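Local coordinates for ABC-type branched-chain amino acid transport systems periplasmic component-like protein (Thermomonospora curvata, PDB 4N03) that binds palmitic acid and probably serves as the substrate-binding component of an ABC transporter that takes up fatty acids, at residues 142-147 against 355-360; 148-153 against 396-401; 152-157 against 390-395. All coordinates share one frame; numbering follows the deposited sequence. Where two conformers were deposited one is given.

Contact 1: 142-147 against 355-360; sequences QVTGTT and TPMNFT. With PLM (palmitic acid), chain B.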
loop_
_atom_site.group_PDB
_atom_site.type_symbol
_atom_site.label_atom_id
_atom_site.label_comp_id
_atom_site.label_asym_id
_atom_site.label_seq_id
_atom_site.Cartn_x
_atom_site.Cartn_y
_atom_site.Cartn_z
ATOM N N GLN A 142 -9.628 1.244 -7.051
ATOM C CA GLN A 142 -9.605 2.038 -5.826
ATOM C C GLN A 142 -8.223 2.129 -5.273
ATOM O O GLN A 142 -7.718 1.155 -4.689
ATOM C CB GLN A 142 -10.514 1.419 -4.770
ATOM C CG GLN A 142 -10.497 2.200 -3.459
ATOM C CD GLN A 142 -11.056 3.606 -3.708
ATOM O OE1 GLN A 142 -12.198 3.740 -4.131
ATOM N NE2 GLN A 142 -10.278 4.625 -3.423
ATOM N N VAL A 143 -7.613 3.300 -5.391
ATOM C CA VAL A 143 -6.357 3.556 -4.709
ATOM C C VAL A 143 -6.710 3.914 -3.288
ATOM O O VAL A 143 -7.449 4.838 -3.026
ATOM C CB VAL A 143 -5.573 4.691 -5.377
ATOM C CG1 VAL A 143 -4.266 4.881 -4.616
ATOM C CG2 VAL A 143 -5.306 4.383 -6.853
ATOM N N THR A 144 -6.262 3.083 -2.348
ATOM C CA THR A 144 -6.601 3.321 -0.945
ATOM C C THR A 144 -5.682 4.368 -0.332
ATOM O O THR A 144 -4.654 4.693 -0.921
ATOM C CB THR A 144 -6.505 2.021 -0.155
ATOM O OG1 THR A 144 -5.186 1.508 -0.284
ATOM C CG2 THR A 144 -7.521 0.980 -0.661
ATOM N N GLY A 145 -6.032 4.925 0.796
ATOM C CA GLY A 145 -5.134 5.797 1.518
ATOM C C GLY A 145 -4.732 7.023 0.703
ATOM O O GLY A 145 -5.542 7.575 -0.067
ATOM N N THR A 146 -3.513 7.461 0.952
ATOM C CA THR A 146 -2.855 8.538 0.226
ATOM C C THR A 146 -2.118 7.979 -0.984
ATOM O O THR A 146 -1.855 6.761 -1.085
ATOM C CB THR A 146 -1.797 9.175 1.143
ATOM O OG1 THR A 146 -0.984 8.083 1.594
ATOM C CG2 THR A 146 -2.389 9.893 2.324
ATOM N N THR A 147 -1.743 8.859 -1.900
ATOM C CA THR A 147 -0.773 8.541 -2.921
ATOM C C THR A 147 0.634 8.869 -2.462
ATOM O O THR A 147 0.846 9.629 -1.520
ATOM C CB THR A 147 -1.141 9.250 -4.227
ATOM O OG1 THR A 147 -1.397 10.633 -4.000
ATOM C CG2 THR A 147 -2.345 8.600 -4.833
ATOM N N THR A 355 -7.675 4.389 8.837
ATOM C CA THR A 355 -7.584 5.153 7.582
ATOM C C THR A 355 -8.977 5.374 6.988
ATOM O O THR A 355 -9.372 4.722 6.045
ATOM C CB THR A 355 -6.705 4.401 6.573
ATOM O OG1 THR A 355 -5.471 3.954 7.160
ATOM C CG2 THR A 355 -6.365 5.276 5.380
ATOM N N PRO A 356 -9.714 6.330 7.547
ATOM C CA PRO A 356 -10.989 6.689 6.930
ATOM C C PRO A 356 -10.769 7.185 5.482
ATOM O O PRO A 356 -9.723 7.797 5.183
ATOM C CB PRO A 356 -11.495 7.850 7.811
ATOM C CG PRO A 356 -10.830 7.663 9.116
ATOM C CD PRO A 356 -9.472 7.050 8.796
HETATM N N MSE A 357 -11.713 6.911 4.618
HETATM C CA MSE A 357 -11.574 7.237 3.190
HETATM C C MSE A 357 -12.902 7.553 2.579
HETATM O O MSE A 357 -13.957 7.192 3.067
HETATM C CB MSE A 357 -11.078 5.946 2.436
HETATM C CG MSE A 357 -9.658 5.677 2.787
HETATM SE SE MSE A 357 -9.159 3.998 1.897
HETATM C CE MSE A 357 -9.482 2.834 3.273
ATOM N N ASN A 358 -12.874 8.253 1.460
ATOM C CA ASN A 358 -14.050 8.483 0.623
ATOM C C ASN A 358 -13.845 7.759 -0.706
ATOM O O ASN A 358 -12.836 7.996 -1.358
ATOM C CB ASN A 358 -14.198 9.997 0.418
ATOM C CG ASN A 358 -15.477 10.416 -0.324
ATOM O OD1 ASN A 358 -16.035 9.701 -1.188
ATOM N ND2 ASN A 358 -15.870 11.662 -0.112
ATOM N N PHE A 359 -14.789 6.900 -1.105
ATOM C CA PHE A 359 -14.745 6.115 -2.306
ATOM C C PHE A 359 -15.531 6.686 -3.506
ATOM O O PHE A 359 -15.642 6.044 -4.530
ATOM C CB PHE A 359 -15.218 4.690 -2.003
ATOM C CG PHE A 359 -14.355 3.945 -0.996
ATOM C CD1 PHE A 359 -12.977 4.131 -0.981
ATOM C CD2 PHE A 359 -14.908 3.047 -0.124
ATOM C CE1 PHE A 359 -12.171 3.427 -0.147
ATOM C CE2 PHE A 359 -14.067 2.310 0.783
ATOM C CZ PHE A 359 -12.723 2.576 0.750
ATOM N N THR A 360 -16.243 7.790 -3.297
ATOM C CA THR A 360 -17.118 8.273 -4.402
ATOM C C THR A 360 -16.349 8.922 -5.592
ATOM O O THR A 360 -16.911 9.107 -6.647
ATOM C CB THR A 360 -18.171 9.243 -3.951
ATOM O OG1 THR A 360 -17.509 10.357 -3.390
ATOM C CG2 THR A 360 -19.034 8.656 -2.907
HETATM C C1 PLM B . 4.687 -0.266 -5.421
HETATM O O1 PLM B . 3.796 0.621 -5.367
HETATM O O2 PLM B . 5.044 -0.852 -6.465
HETATM C C2 PLM B . 5.250 -0.788 -4.119
HETATM C C3 PLM B . 4.217 -1.857 -3.552
HETATM C C4 PLM B . 4.539 -2.305 -2.145
HETATM C C5 PLM B . 3.605 -3.352 -1.644
HETATM C C6 PLM B . 3.752 -3.831 -0.184
HETATM C C7 PLM B . 2.856 -3.011 0.735
HETATM C C8 PLM B . 3.041 -3.243 2.209
HETATM C C9 PLM B . 1.955 -2.669 3.101
HETATM C CA PLM B . 2.203 -1.224 3.593
HETATM C CB PLM B . 0.859 -0.690 4.232
HETATM C CC PLM B . 0.441 0.675 3.612
HETATM C CD PLM B . -1.032 0.999 3.746
HETATM C CE PLM B . -1.510 2.306 3.126
HETATM C CF PLM B . -3.001 2.222 2.765
HETATM C CG PLM B . -3.949 2.550 3.905
HETATM O O HOH W 1 -11.366 7.319 -3.590
#

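Contact 2: 148-153 against 396-401; sequences YDVDMI and KNYQVP. With PLM (palmitic acid), chain B.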
loop_
_atom_site.group_PDB
_atom_site.type_symbol
_atom_site.label_atom_id
_atom_site.label_comp_id
_atom_site.label_asym_id
_atom_site.label_seq_id
_atom_site.Cartn_x
_atom_site.Cartn_y
_atom_site.Cartn_z
ATOM N N TYR A 148 1.616 8.304 -3.159
ATOM C CA TYR A 148 2.991 8.380 -2.705
ATOM C C TYR A 148 3.538 9.775 -2.587
ATOM O O TYR A 148 4.348 10.109 -1.748
ATOM C CB TYR A 148 3.896 7.598 -3.625
ATOM C CG TYR A 148 3.765 6.113 -3.535
ATOM C CD1 TYR A 148 3.834 5.417 -2.307
ATOM C CD2 TYR A 148 3.546 5.365 -4.656
ATOM C CE1 TYR A 148 3.731 4.037 -2.255
ATOM C CE2 TYR A 148 3.459 3.984 -4.594
ATOM C CZ TYR A 148 3.558 3.314 -3.379
ATOM O OH TYR A 148 3.474 1.940 -3.250
ATOM N N ASP A 149 3.167 10.632 -3.558
ATOM C CA ASP A 149 3.547 12.037 -3.578
ATOM C C ASP A 149 3.068 12.776 -2.344
ATOM O O ASP A 149 3.834 13.453 -1.697
ATOM C CB ASP A 149 3.165 12.736 -4.874
ATOM C CG ASP A 149 1.742 12.558 -5.349
ATOM O OD1 ASP A 149 0.928 11.888 -4.669
ATOM O OD2 ASP A 149 1.463 13.091 -6.457
ATOM N N VAL A 150 1.781 12.617 -2.027
ATOM C CA VAL A 150 1.233 13.223 -0.835
ATOM C C VAL A 150 1.943 12.740 0.413
ATOM O O VAL A 150 2.231 13.548 1.299
ATOM C CB VAL A 150 -0.280 12.901 -0.755
ATOM C CG1 VAL A 150 -0.891 13.168 0.629
ATOM C CG2 VAL A 150 -1.014 13.677 -1.846
ATOM N N ASP A 151 2.297 11.451 0.516
ATOM C CA ASP A 151 3.056 10.986 1.670
ATOM C C ASP A 151 4.411 11.688 1.789
ATOM O O ASP A 151 4.807 12.042 2.883
ATOM C CB ASP A 151 3.294 9.482 1.640
ATOM C CG ASP A 151 2.084 8.668 2.030
ATOM O OD1 ASP A 151 1.170 9.175 2.681
ATOM O OD2 ASP A 151 2.142 7.457 1.678
HETATM N N MSE A 152 5.155 11.862 0.682
HETATM C CA MSE A 152 6.415 12.576 0.764
HETATM C C MSE A 152 6.229 14.051 1.052
HETATM O O MSE A 152 7.054 14.622 1.731
HETATM C CB MSE A 152 7.232 12.396 -0.523
HETATM C CG MSE A 152 7.773 10.979 -0.712
HETATM SE SE MSE A 152 9.090 10.513 0.630
HETATM C CE MSE A 152 8.058 9.504 1.786
ATOM N N ILE A 153 5.169 14.667 0.557
ATOM C CA ILE A 153 4.953 16.081 0.891
ATOM C C ILE A 153 4.734 16.248 2.390
ATOM O O ILE A 153 5.359 17.067 3.060
ATOM C CB ILE A 153 3.776 16.636 0.076
ATOM C CG1 ILE A 153 4.157 16.697 -1.420
ATOM C CG2 ILE A 153 3.428 18.027 0.559
ATOM C CD1 ILE A 153 2.951 16.852 -2.319
ATOM N N LYS A 396 -2.452 19.575 1.253
ATOM C CA LYS A 396 -3.834 19.891 0.973
ATOM C C LYS A 396 -3.965 20.702 -0.330
ATOM O O LYS A 396 -4.903 20.496 -1.050
ATOM C CB LYS A 396 -4.392 20.754 2.088
ATOM C CG LYS A 396 -5.881 21.089 1.998
ATOM C CD LYS A 396 -6.271 21.779 3.324
ATOM C CE LYS A 396 -7.723 22.052 3.516
ATOM N NZ LYS A 396 -7.858 22.923 4.711
ATOM N N ASN A 397 -3.023 21.610 -0.614
ATOM C CA ASN A 397 -3.117 22.506 -1.739
ATOM C C ASN A 397 -2.431 21.967 -2.983
ATOM O O ASN A 397 -2.591 22.533 -4.057
ATOM C CB ASN A 397 -2.606 23.912 -1.373
ATOM C CG ASN A 397 -3.410 24.547 -0.251
ATOM O OD1 ASN A 397 -4.576 24.229 -0.050
ATOM N ND2 ASN A 397 -2.800 25.427 0.455
ATOM N N TYR A 398 -1.647 20.908 -2.836
ATOM C CA TYR A 398 -0.937 20.275 -3.921
ATOM C C TYR A 398 -1.918 19.712 -4.918
ATOM O O TYR A 398 -2.966 19.175 -4.584
ATOM C CB TYR A 398 -0.141 19.108 -3.322
ATOM C CG TYR A 398 0.521 18.181 -4.330
ATOM C CD1 TYR A 398 1.557 18.580 -5.173
ATOM C CD2 TYR A 398 0.109 16.871 -4.434
ATOM C CE1 TYR A 398 2.149 17.714 -6.034
ATOM C CE2 TYR A 398 0.703 15.997 -5.272
ATOM C CZ TYR A 398 1.733 16.392 -6.088
ATOM O OH TYR A 398 2.339 15.561 -6.957
ATOM N N GLN A 399 -1.557 19.868 -6.207
ATOM C CA GLN A 399 -2.304 19.315 -7.329
ATOM C C GLN A 399 -1.866 17.923 -7.647
ATOM O O GLN A 399 -0.743 17.698 -8.071
ATOM C CB GLN A 399 -2.119 20.205 -8.565
ATOM C CG GLN A 399 -2.471 21.635 -8.379
ATOM C CD GLN A 399 -3.900 21.776 -7.962
ATOM O OE1 GLN A 399 -4.794 21.647 -8.822
ATOM N NE2 GLN A 399 -4.160 22.057 -6.694
ATOM N N VAL A 400 -2.750 16.948 -7.399
ATOM C CA VAL A 400 -2.378 15.563 -7.535
ATOM C C VAL A 400 -2.650 15.164 -8.992
ATOM O O VAL A 400 -3.767 15.320 -9.478
ATOM C CB VAL A 400 -3.183 14.666 -6.564
ATOM C CG1 VAL A 400 -2.765 13.233 -6.734
ATOM C CG2 VAL A 400 -2.960 15.123 -5.129
ATOM N N PRO A 401 -1.652 14.625 -9.700
ATOM C CA PRO A 401 -1.909 14.205 -11.076
ATOM C C PRO A 401 -2.811 12.998 -11.141
ATOM O O PRO A 401 -2.841 12.168 -10.183
ATOM C CB PRO A 401 -0.504 13.886 -11.619
ATOM C CG PRO A 401 0.258 13.514 -10.399
ATOM C CD PRO A 401 -0.262 14.413 -9.317
HETATM C C1 PLM B . 4.687 -0.266 -5.421
HETATM O O1 PLM B . 3.796 0.621 -5.367
HETATM O O2 PLM B . 5.044 -0.852 -6.465
HETATM C C2 PLM B . 5.250 -0.788 -4.119
HETATM C C3 PLM B . 4.217 -1.857 -3.552
HETATM C C4 PLM B . 4.539 -2.305 -2.145
HETATM C C5 PLM B . 3.605 -3.352 -1.644
HETATM C C6 PLM B . 3.752 -3.831 -0.184
HETATM C C7 PLM B . 2.856 -3.011 0.735
HETATM C C8 PLM B . 3.041 -3.243 2.209
HETATM C C9 PLM B . 1.955 -2.669 3.101
HETATM C CA PLM B . 2.203 -1.224 3.593
HETATM C CB PLM B . 0.859 -0.690 4.232
HETATM C CC PLM B . 0.441 0.675 3.612
HETATM C CD PLM B . -1.032 0.999 3.746
HETATM C CE PLM B . -1.510 2.306 3.126
HETATM C CF PLM B . -3.001 2.222 2.765
HETATM C CG PLM B . -3.949 2.550 3.905
#

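Contact 3: 152-157 against 390-395; sequences MINGVQ and FESELA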
loop_
_atom_site.group_PDB
_atom_site.type_symbol
_atom_site.label_atom_id
_atom_site.label_comp_id
_atom_site.label_asym_id
_atom_site.label_seq_id
_atom_site.Cartn_x
_atom_site.Cartn_y
_atom_site.Cartn_z
HETATM N N MSE A 152 5.155 11.862 0.682
HETATM C CA MSE A 152 6.415 12.576 0.764
HETATM C C MSE A 152 6.229 14.051 1.052
HETATM O O MSE A 152 7.054 14.622 1.731
HETATM C CB MSE A 152 7.232 12.396 -0.523
HETATM C CG MSE A 152 7.773 10.979 -0.712
HETATM SE SE MSE A 152 9.090 10.513 0.630
HETATM C CE MSE A 152 8.058 9.504 1.786
ATOM N N ILE A 153 5.169 14.667 0.557
ATOM C CA ILE A 153 4.953 16.081 0.891
ATOM C C ILE A 153 4.734 16.248 2.390
ATOM O O ILE A 153 5.359 17.067 3.060
ATOM C CB ILE A 153 3.776 16.636 0.076
ATOM C CG1 ILE A 153 4.157 16.697 -1.420
ATOM C CG2 ILE A 153 3.428 18.027 0.559
ATOM C CD1 ILE A 153 2.951 16.852 -2.319
ATOM N N ASN A 154 3.812 15.432 2.924
ATOM C CA ASN A 154 3.585 15.410 4.378
ATOM C C ASN A 154 4.871 15.103 5.132
ATOM O O ASN A 154 5.197 15.748 6.108
ATOM C CB ASN A 154 2.471 14.438 4.738
ATOM C CG ASN A 154 1.082 14.973 4.469
ATOM O OD1 ASN A 154 0.825 16.165 4.591
ATOM N ND2 ASN A 154 0.162 14.094 4.136
ATOM N N GLY A 155 5.602 14.096 4.667
ATOM C CA GLY A 155 6.808 13.702 5.349
ATOM C C GLY A 155 7.911 14.728 5.359
ATOM O O GLY A 155 8.588 14.949 6.353
ATOM N N VAL A 156 8.126 15.427 4.223
ATOM C CA VAL A 156 9.098 16.511 4.173
ATOM C C VAL A 156 8.664 17.673 5.034
ATOM O O VAL A 156 9.484 18.273 5.730
ATOM C CB VAL A 156 9.404 16.912 2.719
ATOM C CG1 VAL A 156 10.268 18.152 2.680
ATOM C CG2 VAL A 156 10.061 15.724 2.002
ATOM N N GLN A 157 7.383 18.007 5.001
ATOM C CA GLN A 157 6.908 19.067 5.884
ATOM C C GLN A 157 7.176 18.699 7.339
ATOM O O GLN A 157 7.566 19.516 8.159
ATOM C CB GLN A 157 5.442 19.332 5.676
ATOM C CG GLN A 157 4.899 20.466 6.553
ATOM C CD GLN A 157 5.454 21.818 6.167
ATOM O OE1 GLN A 157 5.001 22.436 5.194
ATOM N NE2 GLN A 157 6.445 22.286 6.885
ATOM N N PHE A 390 -1.776 13.108 9.740
ATOM C CA PHE A 390 -1.992 14.525 9.519
ATOM C C PHE A 390 -1.972 14.846 8.033
ATOM O O PHE A 390 -1.330 14.188 7.252
ATOM C CB PHE A 390 -0.955 15.376 10.263
ATOM C CG PHE A 390 0.442 15.253 9.702
ATOM C CD1 PHE A 390 1.233 14.183 10.040
ATOM C CD2 PHE A 390 0.942 16.165 8.752
ATOM C CE1 PHE A 390 2.483 14.021 9.487
ATOM C CE2 PHE A 390 2.210 15.986 8.189
ATOM C CZ PHE A 390 2.949 14.888 8.548
ATOM N N GLU A 391 -2.665 15.920 7.699
ATOM C CA GLU A 391 -2.635 16.520 6.377
ATOM C C GLU A 391 -2.038 17.891 6.467
ATOM O O GLU A 391 -2.653 18.793 7.028
ATOM C CB GLU A 391 -4.042 16.560 5.823
ATOM C CG GLU A 391 -4.133 17.238 4.461
ATOM C CD GLU A 391 -5.529 17.250 3.890
ATOM O OE1 GLU A 391 -6.493 16.735 4.522
ATOM O OE2 GLU A 391 -5.610 17.702 2.733
ATOM N N SER A 392 -0.819 18.043 6.014
ATOM C CA SER A 392 -0.239 19.386 5.914
ATOM C C SER A 392 -0.991 20.277 4.952
ATOM O O SER A 392 -1.588 19.803 4.023
ATOM C CB SER A 392 1.225 19.320 5.509
ATOM O OG SER A 392 1.431 18.833 4.208
ATOM N N GLU A 393 -0.959 21.569 5.206
ATOM C CA GLU A 393 -1.460 22.550 4.218
ATOM C C GLU A 393 -0.790 22.385 2.881
ATOM O O GLU A 393 -1.419 22.497 1.833
ATOM C CB GLU A 393 -1.329 23.968 4.732
ATOM C CG GLU A 393 -2.251 24.284 5.888
ATOM C CD GLU A 393 -3.728 24.072 5.602
ATOM O OE1 GLU A 393 -4.268 24.665 4.633
ATOM O OE2 GLU A 393 -4.377 23.300 6.354
ATOM N N LEU A 394 0.492 22.092 2.919
ATOM C CA LEU A 394 1.259 21.876 1.759
ATOM C C LEU A 394 0.653 20.760 0.904
ATOM O O LEU A 394 0.494 20.877 -0.313
ATOM C CB LEU A 394 2.679 21.570 2.224
ATOM C CG LEU A 394 3.745 21.501 1.165
ATOM C CD1 LEU A 394 3.932 22.802 0.429
ATOM C CD2 LEU A 394 5.086 21.080 1.777
ATOM N N ALA A 395 0.335 19.622 1.555
ATOM C CA ALA A 395 -0.293 18.532 0.848
ATOM C C ALA A 395 -1.737 18.815 0.433
ATOM O O ALA A 395 -2.191 18.341 -0.587
ATOM C CB ALA A 395 -0.262 17.264 1.671
HETATM O O HOH W 2 2.202 22.855 5.274
#

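Contact 1: 142-147 against 355-360
Two of the crossovers that join the lobes of a leucine-binding-type fold meet here, Gln-142, Thr-144 and Gly-145 of one lying against Phe-359, Met-357 and Thr-355 of the other. At one end the amide of Gln-142 crosses the Phe-359 ring, the two planes 47° apart, and OE1 comes within 3.3 Å of CD1. The glutamine reaches the ring because CG stands anti to its backbone N (chi1 179°) and the chain then bends at chi2. A long amide suits this place, since both its ends are used: OE1 accepts from NE2 of His-343, while Gln-142 NE2 donates to the Val-143 O at 2.9 Å. Gln-142 NE2 also donates to a water that in turn donates to the Asn-358 O at 2.8 Å, a polar bridge between the crossovers. In the middle, the flexible chain of selenomethionine Met-357 brings SE to 3.4 Å from the Gly-145 N, a buried N-H without a hydrogen-bonding partner. At the other end Thr-355 packs its methyl CG2 4.1 Å from the CA of Gly-145. The same end lines the pocket for palmitic acid: the tail carbon CF lies 3.8 Å from the OG1 of Thr-144, and the terminal CG lies 3.9 Å from the OG1 of Thr-355. Gly-145 suits its place because its phi is positive and a CB would press against the lipid tail. Both threonine hydroxyls are already paired with protein groups, Thr-144 with Trp-131 NE1 and Thr-355 with the Ala-280 O, so the tail meets them by van der Waals contact. Helix 309-330 backs the contact through Ile-320, which touches Thr-144 and Phe-359, while His-343, at the end of helix 336-343, brings its ring against that of Phe-359.

Contact 2: 148-153 against 396-401
The Tyr-398 ring carries the methyl CD1 of Ile-153 over the centre of one face and takes OD2 of Asp-149 at its edge, in plane. It is one of the groups that hold the C-terminal tail against the start of helix 148-161 in this periplasmic binding protein fold. The methyl makes a CH-pi contact, CD1 lying 3.5 Å from the ring centroid and 13° off the normal. A tyrosine suits the place because it offers a broad apolar face to isoleucine and a hydroxyl to the acid: OH donates to OD2 of Asp-149 at 2.7 Å, approaching from above the carboxylate, whose plane stands 87° from the ring. Asp-149 holds CG between its backbone N and carbonyl carbon (chi1 50°), and its other oxygen, OD1, accepts from the Val-150 N at 2.9 Å and from Thr-147 OG1. With both oxygens engaged, the carboxylate is unlikely to turn. Beside this polar pair Val-150 CG2 meets Val-400 CG2 at 4.1 Å, the branched chains crossing at about a right angle, and Pro-401 CD lies 3.6 Å from Asp-149 OD2. On the helix's ligand side the Tyr-148 ring has the lipid carboxylate at its edge: Tyr-148 OH donates a short 2.5 Å hydrogen bond to O1 of palmitic acid.

Contact 3: 152-157 against 390-395
OD1 of Asn-154 is gripped by two donors of Ser-392: its backbone N at 2.9 Å, with an N-H...O angle of 157°, and its hydroxyl OG at 2.8 Å. Both come tilted from the carbonyl plane. Ser-392 is the N-cap of helix 393-397, and OG, set between its backbone N and carbonyl carbon (chi1 66°), also accepts from the Ala-395 N at 3.0 Å. The hydroxyl thus links the Ala-395 N-H in the first turn of one helix to a side chain of another. Serine suits the place because its hydroxyl both accepts and donates; alanine fits beside it, since Ala-395 CB already lies 3.3 Å from OD1 of Asn-154. The other end of the amide is held as well, ND2 donating to the Thr-370 OG1 and the Arg-368 O. An alanine in place of Asn-154 would probably leave the N and OG of Ser-392 without their acceptor and the Thr-370 and Arg-368 oxygens without this donor. On one flank Phe-390 turns its ring edge to helix 148-161, the backbone O of Asn-154 lying 3.4 Å from CZ, near the ring plane. On the other, the CG2 branch of Ile-153 packs against Leu-394, 3.5 Å from CG, and touches the Ala-395 methyl. Gln-157, bent at chi2, rests CG near the Ser-392 CB and brings OE1, which accepts from a water at 2.8 Å, beside Leu-394; the same water accepts from the Leu-394 N, serving a second N-H of that turn. An amide that both accepts and donates, backed by a serine cap and a bridging water, implies that the short C-terminal helix is tied to helix 148-161 by directional bonds as well as by apolar packing.

In the fold
The first segments of the three contacts follow one another: crossover 142-147 runs straight into helix 148-161, which supplies 148-153 and then 152-157. Their partners come in a different order, 355-360 first, then 390-395 and 396-401, the last two around helix 393-397. Contacts 2 and 3 share Met-152 and Ile-153, with centres 8 Å apart; contact 1 lies about 14 Å from contact 2 and 17 Å from contact 3, centre to centre. Contact 1 touches contact 2 through Thr-146 and Asp-151, and both reach the palmitic acid. Helix 148-161 thus joins a crossover beside the ligand to the C-terminal helix, which follows edge strand 383-390 of the seven-stranded sheet, and probably couples the pocket to this lobe.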